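PDB 4CE0: O-methyltransferase from Saccharopolyspora spinosa, which probably catalyses magnesium-dependent transfer of a methyl group from S-adenosylmethionine to the 4'-hydroxyl of the rhamnose unit during spinosyn biosynthesis. Local coordinates for residues P201-F215 with I236-S249. Numbering follows the deposited sequence.
Sequences PKLSPGGFVIIDDYF and IHDIDGTGAYWRRS. With MG (magnesium ion), chain C.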
loop_
_atom_site.group_PDB
_atom_site.type_symbol
_atom_site.label_atom_id
_atom_site.label_comp_id
_atom_site.label_asym_id
_atom_site.label_seq_id
_atom_site.Cartn_x
_atom_site.Cartn_y
_atom_site.Cartn_z
ATOM N N PRO A 201 14.857 -8.283 -30.148
ATOM C CA PRO A 201 15.181 -7.374 -31.260
ATOM C C PRO A 201 14.483 -6.016 -31.135
ATOM O O PRO A 201 15.003 -5.036 -31.665
ATOM C CB PRO A 201 14.692 -8.132 -32.505
ATOM C CG PRO A 201 14.658 -9.595 -32.097
ATOM C CD PRO A 201 14.295 -9.566 -30.611
ATOM N N LYS A 202 13.357 -5.947 -30.417
ATOM C CA LYS A 202 12.628 -4.683 -30.239
ATOM C C LYS A 202 13.171 -3.845 -29.090
ATOM O O LYS A 202 12.739 -2.690 -28.882
ATOM C CB LYS A 202 11.133 -4.955 -29.987
ATOM C CG LYS A 202 10.404 -5.481 -31.202
ATOM C CD LYS A 202 9.109 -6.199 -30.855
ATOM C CE LYS A 202 8.412 -6.679 -32.138
ATOM N NZ LYS A 202 7.354 -7.681 -31.852
ATOM N N LEU A 203 14.073 -4.429 -28.315
ATOM C CA LEU A 203 14.675 -3.748 -27.184
ATOM C C LEU A 203 15.648 -2.690 -27.640
ATOM O O LEU A 203 16.656 -2.987 -28.301
ATOM C CB LEU A 203 15.424 -4.725 -26.290
ATOM C CG LEU A 203 16.010 -4.160 -24.996
ATOM C CD1 LEU A 203 14.926 -3.663 -24.001
ATOM C CD2 LEU A 203 16.874 -5.210 -24.305
ATOM N N SER A 204 15.366 -1.456 -27.241
ATOM C CA SER A 204 16.235 -0.322 -27.551
ATOM C C SER A 204 17.632 -0.496 -26.957
ATOM O O SER A 204 17.813 -1.217 -25.961
ATOM C CB SER A 204 15.628 0.989 -27.027
ATOM O OG SER A 204 14.287 1.172 -27.482
ATOM N N PRO A 205 18.632 0.162 -27.575
ATOM C CA PRO A 205 19.927 0.244 -26.903
ATOM C C PRO A 205 19.818 1.020 -25.599
ATOM O O PRO A 205 19.092 2.015 -25.494
ATOM C CB PRO A 205 20.823 0.977 -27.926
ATOM C CG PRO A 205 19.889 1.662 -28.846
ATOM C CD PRO A 205 18.665 0.791 -28.908
ATOM N N GLY A 206 20.518 0.528 -24.595
ATOM C CA GLY A 206 20.425 1.063 -23.253
ATOM C C GLY A 206 19.226 0.511 -22.495
ATOM O O GLY A 206 18.975 0.943 -21.374
ATOM N N GLY A 207 18.472 -0.396 -23.125
ATOM C CA GLY A 207 17.309 -1.040 -22.509
ATOM C C GLY A 207 17.758 -2.249 -21.704
ATOM O O GLY A 207 18.903 -2.687 -21.841
ATOM N N PHE A 208 16.861 -2.805 -20.899
ATOM C CA PHE A 208 17.205 -3.895 -19.991
ATOM C C PHE A 208 16.479 -5.177 -20.327
ATOM O O PHE A 208 15.257 -5.189 -20.612
ATOM C CB PHE A 208 16.840 -3.524 -18.547
ATOM C CG PHE A 208 17.726 -2.478 -17.939
ATOM C CD1 PHE A 208 17.416 -1.130 -18.068
ATOM C CD2 PHE A 208 18.864 -2.848 -17.205
ATOM C CE1 PHE A 208 18.231 -0.160 -17.514
ATOM C CE2 PHE A 208 19.675 -1.886 -16.643
ATOM C CZ PHE A 208 19.364 -0.537 -16.788
ATOM N N VAL A 209 17.232 -6.267 -20.262
ATOM C CA VAL A 209 16.636 -7.592 -20.190
ATOM C C VAL A 209 16.802 -8.108 -18.772
ATOM O O VAL A 209 17.931 -8.173 -18.244
ATOM C CB VAL A 209 17.288 -8.621 -21.132
ATOM C CG1 VAL A 209 16.482 -9.900 -21.068
ATOM C CG2 VAL A 209 17.322 -8.119 -22.510
ATOM N N ILE A 210 15.668 -8.472 -18.175
ATOM C CA ILE A 210 15.611 -9.033 -16.850
ATOM C C ILE A 210 15.168 -10.498 -16.928
ATOM O O ILE A 210 14.147 -10.839 -17.526
ATOM C CB ILE A 210 14.666 -8.219 -15.971
ATOM C CG1 ILE A 210 15.202 -6.799 -15.779
ATOM C CG2 ILE A 210 14.508 -8.867 -14.609
ATOM C CD1 ILE A 210 14.219 -5.885 -15.136
ATOM N N ILE A 211 15.964 -11.376 -16.343
ATOM C CA ILE A 211 15.687 -12.821 -16.385
ATOM C C ILE A 211 15.340 -13.253 -14.955
ATOM O O ILE A 211 16.215 -13.350 -14.103
ATOM C CB ILE A 211 16.886 -13.621 -16.862
ATOM C CG1 ILE A 211 17.479 -13.045 -18.150
ATOM C CG2 ILE A 211 16.492 -15.080 -17.057
ATOM C CD1 ILE A 211 16.615 -13.239 -19.385
ATOM N N ASP A 212 14.072 -13.525 -14.683
ATOM C CA ASP A 212 13.679 -13.647 -13.301
ATOM C C ASP A 212 14.255 -14.912 -12.657
ATOM O O ASP A 212 14.498 -14.919 -11.463
ATOM C CB ASP A 212 12.147 -13.620 -13.151
ATOM C CG ASP A 212 11.713 -13.528 -11.697
ATOM O OD1 ASP A 212 11.832 -12.425 -11.119
ATOM O OD2 ASP A 212 11.278 -14.551 -11.114
ATOM N N ASP A 213 14.451 -15.964 -13.453
ATOM C CA ASP A 213 14.926 -17.260 -12.961
ATOM C C ASP A 213 16.143 -17.740 -13.725
ATOM O O ASP A 213 16.232 -18.914 -14.120
ATOM C CB ASP A 213 13.828 -18.321 -13.097
ATOM C CG ASP A 213 12.674 -18.064 -12.175
ATOM O OD1 ASP A 213 12.764 -18.461 -10.992
ATOM O OD2 ASP A 213 11.700 -17.428 -12.620
ATOM N N TYR A 214 17.101 -16.847 -13.892
ATOM C CA TYR A 214 18.321 -17.180 -14.615
ATOM C C TYR A 214 19.021 -18.436 -14.100
ATOM O O TYR A 214 19.790 -19.040 -14.836
ATOM C CB TYR A 214 19.317 -16.035 -14.525
ATOM C CG TYR A 214 20.600 -16.327 -15.263
ATOM C CD1 TYR A 214 20.596 -16.719 -16.592
ATOM C CD2 TYR A 214 21.819 -16.215 -14.623
ATOM C CE1 TYR A 214 21.796 -17.005 -17.267
ATOM C CE2 TYR A 214 23.026 -16.487 -15.273
ATOM C CZ TYR A 214 23.005 -16.881 -16.598
ATOM O OH TYR A 214 24.181 -17.130 -17.252
ATOM N N PHE A 215 18.784 -18.827 -12.856
ATOM C CA PHE A 215 19.596 -19.919 -12.283
ATOM C C PHE A 215 18.869 -21.220 -12.320
ATOM O O PHE A 215 19.405 -22.267 -11.980
ATOM C CB PHE A 215 20.126 -19.541 -10.921
ATOM C CG PHE A 215 20.892 -18.256 -10.968
ATOM C CD1 PHE A 215 22.003 -18.126 -11.774
ATOM C CD2 PHE A 215 20.454 -17.159 -10.293
ATOM C CE1 PHE A 215 22.657 -16.922 -11.855
ATOM C CE2 PHE A 215 21.111 -15.943 -10.359
ATOM C CZ PHE A 215 22.203 -15.819 -11.136
ATOM N N ILE A 236 26.170 -10.318 -17.786
ATOM C CA ILE A 236 25.046 -10.626 -16.929
ATOM C C ILE A 236 25.394 -10.240 -15.492
ATOM O O ILE A 236 26.440 -10.631 -14.963
ATOM C CB ILE A 236 24.697 -12.127 -17.056
ATOM C CG1 ILE A 236 24.112 -12.409 -18.455
ATOM C CG2 ILE A 236 23.752 -12.552 -15.984
ATOM C CD1 ILE A 236 24.199 -13.856 -18.900
ATOM N N HIS A 237 24.513 -9.438 -14.894
ATOM C CA HIS A 237 24.606 -9.004 -13.495
ATOM C C HIS A 237 23.616 -9.832 -12.696
ATOM O O HIS A 237 22.452 -9.992 -13.094
ATOM C CB HIS A 237 24.212 -7.531 -13.359
ATOM C CG HIS A 237 25.231 -6.580 -13.907
ATOM N ND1 HIS A 237 26.124 -6.932 -14.886
ATOM C CD2 HIS A 237 25.482 -5.286 -13.604
ATOM C CE1 HIS A 237 26.898 -5.895 -15.166
ATOM N NE2 HIS A 237 26.523 -4.886 -14.409
ATOM N N ASP A 238 24.092 -10.392 -11.596
ATOM C CA ASP A 238 23.230 -11.063 -10.653
ATOM C C ASP A 238 22.296 -10.052 -9.988
ATOM O O ASP A 238 22.607 -8.872 -9.875
ATOM C CB ASP A 238 24.085 -11.761 -9.593
ATOM C CG ASP A 238 23.257 -12.443 -8.523
ATOM O OD1 ASP A 238 22.432 -13.330 -8.842
ATOM O OD2 ASP A 238 23.449 -12.077 -7.348
ATOM N N ILE A 239 21.124 -10.517 -9.583
ATOM C CA ILE A 239 20.250 -9.692 -8.773
ATOM C C ILE A 239 20.324 -10.215 -7.349
ATOM O O ILE A 239 20.733 -9.485 -6.448
ATOM C CB ILE A 239 18.767 -9.689 -9.314
ATOM C CG1 ILE A 239 18.723 -9.050 -10.709
ATOM C CG2 ILE A 239 17.854 -8.956 -8.327
ATOM C CD1 ILE A 239 17.388 -9.161 -11.421
ATOM N N ASP A 240 19.978 -11.491 -7.160
ATOM C CA ASP A 240 19.782 -12.030 -5.829
ATOM C C ASP A 240 20.063 -13.541 -5.768
ATOM O O ASP A 240 19.526 -14.227 -4.907
ATOM C CB ASP A 240 18.323 -11.754 -5.380
ATOM C CG ASP A 240 17.296 -12.529 -6.199
ATOM O OD1 ASP A 240 17.641 -13.024 -7.297
ATOM O OD2 ASP A 240 16.146 -12.684 -5.732
ATOM N N GLY A 241 20.879 -14.055 -6.686
ATOM C CA GLY A 241 21.178 -15.482 -6.751
ATOM C C GLY A 241 20.080 -16.297 -7.407
ATOM O O GLY A 241 20.162 -17.522 -7.472
ATOM N N THR A 242 19.040 -15.609 -7.881
ATOM C CA THR A 242 17.919 -16.226 -8.591
ATOM C C THR A 242 17.745 -15.547 -9.961
ATOM O O THR A 242 17.895 -16.167 -10.995
ATOM C CB THR A 242 16.614 -16.091 -7.790
ATOM O OG1 THR A 242 16.720 -16.868 -6.599
ATOM C CG2 THR A 242 15.396 -16.561 -8.609
ATOM N N GLY A 243 17.437 -14.257 -9.921
ATOM C CA GLY A 243 17.270 -13.450 -11.095
ATOM C C GLY A 243 18.584 -12.854 -11.541
ATOM O O GLY A 243 19.541 -12.724 -10.771
ATOM N N ALA A 244 18.624 -12.486 -12.807
ATOM C CA ALA A 244 19.787 -11.843 -13.354
ATOM C C ALA A 244 19.325 -10.909 -14.432
ATOM O O ALA A 244 18.206 -11.026 -14.908
ATOM C CB ALA A 244 20.741 -12.898 -13.923
ATOM N N TYR A 245 20.189 -9.985 -14.846
ATOM C CA TYR A 245 19.798 -9.094 -15.915
ATOM C C TYR A 245 21.012 -8.586 -16.656
ATOM O O TYR A 245 22.169 -8.727 -16.196
ATOM C CB TYR A 245 19.007 -7.916 -15.336
ATOM C CG TYR A 245 19.843 -6.937 -14.565
ATOM C CD1 TYR A 245 20.173 -7.170 -13.220
ATOM C CD2 TYR A 245 20.321 -5.786 -15.167
ATOM C CE1 TYR A 245 20.938 -6.261 -12.486
ATOM C CE2 TYR A 245 21.101 -4.867 -14.452
ATOM C CZ TYR A 245 21.404 -5.107 -13.116
ATOM O OH TYR A 245 22.163 -4.187 -12.422
ATOM N N TRP A 246 20.754 -8.008 -17.815
ATOM C CA TRP A 246 21.792 -7.248 -18.476
ATOM C C TRP A 246 21.196 -6.072 -19.174
ATOM O O TRP A 246 19.969 -5.996 -19.394
ATOM C CB TRP A 246 22.627 -8.129 -19.415
ATOM C CG TRP A 246 22.103 -8.380 -20.817
ATOM C CD1 TRP A 246 22.274 -7.583 -21.912
ATOM C CD2 TRP A 246 21.376 -9.537 -21.270
ATOM N NE1 TRP A 246 21.683 -8.166 -23.017
ATOM C CE2 TRP A 246 21.136 -9.366 -22.648
ATOM C CE3 TRP A 246 20.908 -10.693 -20.639
ATOM C CZ2 TRP A 246 20.444 -10.310 -23.406
ATOM C CZ3 TRP A 246 20.230 -11.628 -21.395
ATOM C CH2 TRP A 246 20.013 -11.436 -22.766
ATOM N N ARG A 247 22.077 -5.136 -19.500
ATOM C CA ARG A 247 21.692 -3.923 -20.221
ATOM C C ARG A 247 22.241 -3.938 -21.643
ATOM O O ARG A 247 23.427 -4.132 -21.865
ATOM C CB ARG A 247 22.216 -2.694 -19.472
ATOM C CG ARG A 247 21.586 -1.380 -19.960
ATOM C CD ARG A 247 22.035 -0.159 -19.175
ATOM N NE ARG A 247 21.160 0.977 -19.478
ATOM C CZ ARG A 247 21.104 2.110 -18.782
ATOM N NH1 ARG A 247 21.842 2.279 -17.702
ATOM N NH2 ARG A 247 20.264 3.069 -19.144
ATOM N N ARG A 248 21.387 -3.711 -22.622
ATOM C CA ARG A 248 21.857 -3.601 -23.998
ATOM C C ARG A 248 22.751 -2.360 -24.225
ATOM O O ARG A 248 22.523 -1.283 -23.656
ATOM C CB ARG A 248 20.665 -3.617 -24.947
ATOM C CG ARG A 248 21.033 -3.823 -26.389
ATOM C CD ARG A 248 19.814 -4.096 -27.202
ATOM N NE ARG A 248 20.192 -4.530 -28.528
ATOM C CZ ARG A 248 19.352 -5.048 -29.402
ATOM N NH1 ARG A 248 18.076 -5.186 -29.083
ATOM N NH2 ARG A 248 19.795 -5.432 -30.592
ATOM N N SER A 249 23.782 -2.547 -25.054
ATOM C CA SER A 249 24.799 -1.522 -25.372
ATOM C C SER A 249 24.267 -0.142 -25.791
ATOM O O SER A 249 23.252 -0.030 -26.493
ATOM C CB SER A 249 25.695 -2.046 -26.504
ATOM O OG SER A 249 24.946 -2.177 -27.708
HETATM MG MG MG C . 10.299 -16.165 -11.743
HETATM O O HOH W 1 10.749 -17.228 -9.778
HETATM O O HOH W 2 8.631 -15.674 -10.440
HETATM O O HOH W 3 9.150 -17.897 -11.892
#
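Val209 sets its branched CB against one face of the indole of Trp246: CB lies 4.0 Å from the centroid of the six-membered ring, almost exactly on the ring normal, a CH-pi contact. The indole reaches this spot because chi1 of 84° sets CG between the backbone N and the carbonyl carbon, folding the broad ring back over its neighbour. On this face Ile211 and small Ala244 follow, and the methyl of Ala244 packs closely against Tyr214, CB to CB 3.5 Å, touching the near side of its ring.

On the other face the Phe208 ring meets two neighbours, one at its edge and one over a face. Tyr245 CD2 comes to the edge at 3.9 Å from Phe208 CD2, while the extended Arg247 runs over one face, its CG 4.0 Å from the ring centroid. The chain thereby carries Arg247 NE to Gly206 O, a 2.9 Å bond lying in the guanidinium plane, though NE approaches from above the carbonyl plane; NH2 goes on to a salt bridge with Asp73. Gly206 suits its corner because its positive phi, 82°, is one that glycine adopts readily.

Antiparallel backbone bonds join Val209 to Trp246 and Ile211 to Ala244, pairing the last parallel strand of this Rossmann-like methyltransferase sheet with the reversed strand 244-247. Just beyond Ile211, Asp212 OD2 and Asp213 OD2 bind magnesium at 2.0 and 2.1 Å, with Asp185 and three waters completing its shell. Asp212 OD1 is held by Arg183 and Arg59. A largely apolar, regularly bonded strand pair thus ends in a cluster of carboxylates, whose negative charge the metal and arginines probably offset.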